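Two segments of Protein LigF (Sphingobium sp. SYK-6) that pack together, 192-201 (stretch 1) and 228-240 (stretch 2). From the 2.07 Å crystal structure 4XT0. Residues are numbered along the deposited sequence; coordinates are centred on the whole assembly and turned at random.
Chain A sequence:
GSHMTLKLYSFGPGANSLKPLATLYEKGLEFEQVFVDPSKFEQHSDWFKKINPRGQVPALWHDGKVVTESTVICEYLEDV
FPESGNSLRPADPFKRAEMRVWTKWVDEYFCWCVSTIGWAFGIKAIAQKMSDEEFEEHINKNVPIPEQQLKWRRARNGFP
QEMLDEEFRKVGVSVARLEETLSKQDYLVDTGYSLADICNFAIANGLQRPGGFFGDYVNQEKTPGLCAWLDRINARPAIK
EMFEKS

Stretch 1, residues 192-201: GYSLADICNF
Stretch 2, residues 228-240: AWLDRINARPAIK

The packing of these two segments of LigF is a steeply crossed helix contact in which an aromatic knob fills a largely apolar hole, accompanied by a buried hydrogen bond and an arginine–tyrosine stack, and it illustrates how polar contacts can accompany apolar packing in one interface. Helix 195-201 and helix 228-235 cross at -105°, their axes 11.3 Å apart at closest approach, and the nearest CA atoms are those of Phe201 and Leu230, 7.1 Å apart. A second helix starts at Pro237, after Arg236 in the N-cap position (phi/psi -65/136).

Phe201 (chi1 t, chi2 86°) is the knob, seated among Leu230, Ile233, Asn234 and Ile239. Ile233 (m, t) places CG2 over one ring face, 3.7 Å from the Phe201 centroid, while Asn234 OD1 meets the ring edge 3.5 Å from Phe201 CZ. Leu230 (m, t) adds CD2 at 3.9 Å from Phe201 CD1.

A polar link joins the stretches. Extended Ser194 (-150/179, chi1 p) caps the helix, its OG accepting from Ala196 N at 3.0 Å, and its own N donates to Asp197 OD2 at 2.9 Å. The other carboxylate oxygen of Asp197 (chi1 m), OD1, accepts from Trp229 NE1 at 3.0 Å and 161°, a nearly straight bond, and is also bonded elsewhere in the structure. The CA-to-CB bond of Trp229 (chi1 t, chi2 84°) points sideways to stretch 1, yet the indole comes nearer and meets it with its edge, bringing CH2 to 3.4 Å from Phe201 N.

Nearer the start of stretch 1, Tyr193 (-53/130, chi1 t, chi2 73°) receives Arg236 (m, t, p, chi4 88°). The guanidinium lies flat on the ring, planes at 14°, with Arg236 CZ 3.5 Å from the Tyr193 centroid: stacking and cation-pi attraction coincide. At the hydroxyl end of the ring, Tyr193 OH is 3.7 Å from Ile239 CD1 (Ile239 m, m). The contact buries 527 Å² between the stretches, both sides summed.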

# COMPACT_ATOMS: atom_id res chain seq x y z
N GLY A 192 19.02 0.47 -11.87
CA GLY A 192 19.94 0.54 -10.75
C GLY A 192 19.28 0.86 -9.42
O GLY A 192 18.05 0.91 -9.31
N TYR A 193 20.12 1.08 -8.42
CA TYR A 193 19.69 1.28 -7.04
C TYR A 193 18.64 2.37 -6.90
O TYR A 193 18.82 3.48 -7.41
CB TYR A 193 20.91 1.63 -6.21
CG TYR A 193 20.72 1.78 -4.72
CD1 TYR A 193 20.51 0.68 -3.91
CD2 TYR A 193 20.82 3.04 -4.12
CE1 TYR A 193 20.39 0.81 -2.53
CE2 TYR A 193 20.71 3.19 -2.74
CZ TYR A 193 20.49 2.07 -1.95
OH TYR A 193 20.41 2.18 -0.59
N SER A 194 17.55 2.06 -6.19
CA SER A 194 16.43 2.99 -6.09
C SER A 194 15.72 2.80 -4.76
O SER A 194 16.11 1.95 -3.95
CB SER A 194 15.45 2.79 -7.25
OG SER A 194 14.62 1.64 -7.04
N LEU A 195 14.69 3.61 -4.54
CA LEU A 195 13.79 3.46 -3.40
C LEU A 195 13.20 2.03 -3.32
O LEU A 195 12.90 1.56 -2.22
CB LEU A 195 12.63 4.47 -3.46
CG LEU A 195 13.00 5.96 -3.40
CD1 LEU A 195 11.72 6.80 -3.36
CD2 LEU A 195 13.91 6.27 -2.20
N ALA A 196 13.05 1.34 -4.45
CA ALA A 196 12.62 -0.07 -4.42
C ALA A 196 13.56 -0.91 -3.58
O ALA A 196 13.11 -1.70 -2.74
CB ALA A 196 12.54 -0.66 -5.83
N ASP A 197 14.86 -0.79 -3.84
CA ASP A 197 15.85 -1.55 -3.07
C ASP A 197 15.81 -1.16 -1.60
O ASP A 197 15.81 -2.03 -0.73
CB ASP A 197 17.25 -1.36 -3.66
CG ASP A 197 17.30 -1.74 -5.13
OD1 ASP A 197 17.30 -2.96 -5.44
OD2 ASP A 197 17.31 -0.82 -5.99
N ILE A 198 15.76 0.14 -1.32
CA ILE A 198 15.77 0.63 0.06
C ILE A 198 14.55 0.11 0.85
O ILE A 198 14.69 -0.41 1.97
CB ILE A 198 15.80 2.19 0.08
CG1 ILE A 198 17.20 2.70 -0.27
CG2 ILE A 198 15.38 2.73 1.44
CD1 ILE A 198 17.22 4.23 -0.53
N CYS A 199 13.36 0.22 0.27
CA CYS A 199 12.14 -0.18 0.98
C CYS A 199 12.13 -1.69 1.24
O CYS A 199 11.69 -2.14 2.30
CB CYS A 199 10.89 0.24 0.19
SG CYS A 199 10.63 2.06 0.10
N ASN A 200 12.61 -2.47 0.28
CA ASN A 200 12.66 -3.91 0.45
C ASN A 200 13.78 -4.33 1.40
O ASN A 200 13.62 -5.27 2.19
CB ASN A 200 12.81 -4.62 -0.90
CG ASN A 200 11.50 -4.78 -1.62
OD1 ASN A 200 10.77 -5.74 -1.38
ND2 ASN A 200 11.18 -3.82 -2.49
N PHE A 201 14.91 -3.62 1.32
CA PHE A 201 16.05 -3.88 2.20
C PHE A 201 15.66 -3.61 3.64
O PHE A 201 16.09 -4.31 4.55
CB PHE A 201 17.26 -3.01 1.80
CG PHE A 201 18.49 -3.21 2.66
CD1 PHE A 201 19.40 -4.22 2.37
CD2 PHE A 201 18.76 -2.36 3.72
CE1 PHE A 201 20.55 -4.40 3.14
CE2 PHE A 201 19.91 -2.53 4.51
CZ PHE A 201 20.81 -3.55 4.21
N ALA A 228 23.22 -11.96 -2.32
CA ALA A 228 24.21 -11.09 -2.95
C ALA A 228 23.74 -9.63 -2.94
O ALA A 228 24.53 -8.71 -2.73
CB ALA A 228 24.52 -11.55 -4.37
N TRP A 229 22.44 -9.44 -3.15
CA TRP A 229 21.81 -8.13 -3.09
C TRP A 229 21.91 -7.54 -1.67
O TRP A 229 22.29 -6.37 -1.50
CB TRP A 229 20.36 -8.25 -3.57
CG TRP A 229 19.43 -7.06 -3.38
CD1 TRP A 229 19.31 -5.97 -4.20
CD2 TRP A 229 18.44 -6.90 -2.35
NE1 TRP A 229 18.32 -5.14 -3.73
CE2 TRP A 229 17.77 -5.68 -2.60
CE3 TRP A 229 18.07 -7.67 -1.24
CZ2 TRP A 229 16.75 -5.21 -1.77
CZ3 TRP A 229 17.04 -7.20 -0.42
CH2 TRP A 229 16.39 -5.98 -0.69
N LEU A 230 21.59 -8.34 -0.66
CA LEU A 230 21.75 -7.91 0.73
C LEU A 230 23.19 -7.47 1.04
O LEU A 230 23.40 -6.44 1.67
CB LEU A 230 21.33 -9.02 1.69
CG LEU A 230 19.84 -9.28 1.90
CD1 LEU A 230 19.64 -10.57 2.71
CD2 LEU A 230 19.16 -8.10 2.61
N ASP A 231 24.16 -8.26 0.58
CA ASP A 231 25.58 -7.94 0.73
C ASP A 231 25.95 -6.64 0.01
O ASP A 231 26.66 -5.80 0.55
CB ASP A 231 26.44 -9.07 0.19
CG ASP A 231 26.50 -10.26 1.13
OD1 ASP A 231 25.95 -10.19 2.25
OD2 ASP A 231 27.12 -11.27 0.75
N ARG A 232 25.46 -6.52 -1.22
CA ARG A 232 25.69 -5.37 -2.09
C ARG A 232 25.24 -4.06 -1.42
O ARG A 232 25.98 -3.08 -1.34
CB ARG A 232 24.94 -5.62 -3.42
CG ARG A 232 24.94 -4.52 -4.46
CD ARG A 232 24.33 -5.03 -5.79
NE ARG A 232 24.97 -6.27 -6.23
CZ ARG A 232 24.35 -7.44 -6.37
NH1 ARG A 232 23.04 -7.55 -6.15
NH2 ARG A 232 25.04 -8.52 -6.75
N ILE A 233 24.02 -4.05 -0.91
CA ILE A 233 23.49 -2.84 -0.29
C ILE A 233 24.26 -2.55 1.01
O ILE A 233 24.61 -1.40 1.28
CB ILE A 233 21.99 -2.97 -0.03
CG1 ILE A 233 21.28 -3.16 -1.37
CG2 ILE A 233 21.46 -1.74 0.69
CD1 ILE A 233 19.81 -3.37 -1.25
N ASN A 234 24.55 -3.59 1.78
CA ASN A 234 25.32 -3.43 3.00
C ASN A 234 26.75 -2.91 2.78
O ASN A 234 27.38 -2.38 3.69
CB ASN A 234 25.37 -4.75 3.77
CG ASN A 234 24.22 -4.89 4.76
OD1 ASN A 234 24.03 -4.04 5.62
ND2 ASN A 234 23.45 -5.96 4.63
N ALA A 235 27.27 -3.07 1.56
CA ALA A 235 28.60 -2.55 1.24
C ALA A 235 28.61 -1.07 0.81
O ALA A 235 29.67 -0.45 0.73
CB ALA A 235 29.24 -3.41 0.15
N ARG A 236 27.43 -0.51 0.52
CA ARG A 236 27.34 0.88 0.08
C ARG A 236 27.79 1.81 1.20
O ARG A 236 27.41 1.60 2.34
CB ARG A 236 25.91 1.24 -0.35
CG ARG A 236 25.37 0.42 -1.52
CD ARG A 236 23.94 0.84 -1.88
NE ARG A 236 23.85 2.27 -2.20
CZ ARG A 236 24.05 2.76 -3.42
NH1 ARG A 236 24.33 1.94 -4.43
NH2 ARG A 236 23.96 4.07 -3.64
N PRO A 237 28.60 2.83 0.87
CA PRO A 237 29.12 3.74 1.91
C PRO A 237 28.03 4.43 2.74
O PRO A 237 28.21 4.55 3.95
CB PRO A 237 29.91 4.77 1.09
CG PRO A 237 30.39 3.98 -0.10
CD PRO A 237 29.22 3.09 -0.44
N ALA A 238 26.93 4.86 2.13
CA ALA A 238 25.87 5.54 2.86
C ALA A 238 25.14 4.59 3.82
O ALA A 238 24.68 5.01 4.88
CB ALA A 238 24.86 6.18 1.88
N ILE A 239 25.03 3.32 3.43
CA ILE A 239 24.38 2.32 4.29
C ILE A 239 25.27 1.96 5.47
O ILE A 239 24.80 1.88 6.61
CB ILE A 239 24.02 1.04 3.49
CG1 ILE A 239 23.00 1.36 2.37
CG2 ILE A 239 23.47 -0.03 4.41
CD1 ILE A 239 21.66 1.96 2.84
N LYS A 240 26.56 1.75 5.21
CA LYS A 240 27.52 1.57 6.31
C LYS A 240 27.52 2.79 7.23
O LYS A 240 27.55 2.64 8.45
CB LYS A 240 28.94 1.30 5.78
CG LYS A 240 29.12 -0.07 5.15
CD LYS A 240 30.59 -0.36 4.86
CE LYS A 240 30.78 -1.68 4.10
NZ LYS A 240 30.35 -2.90 4.87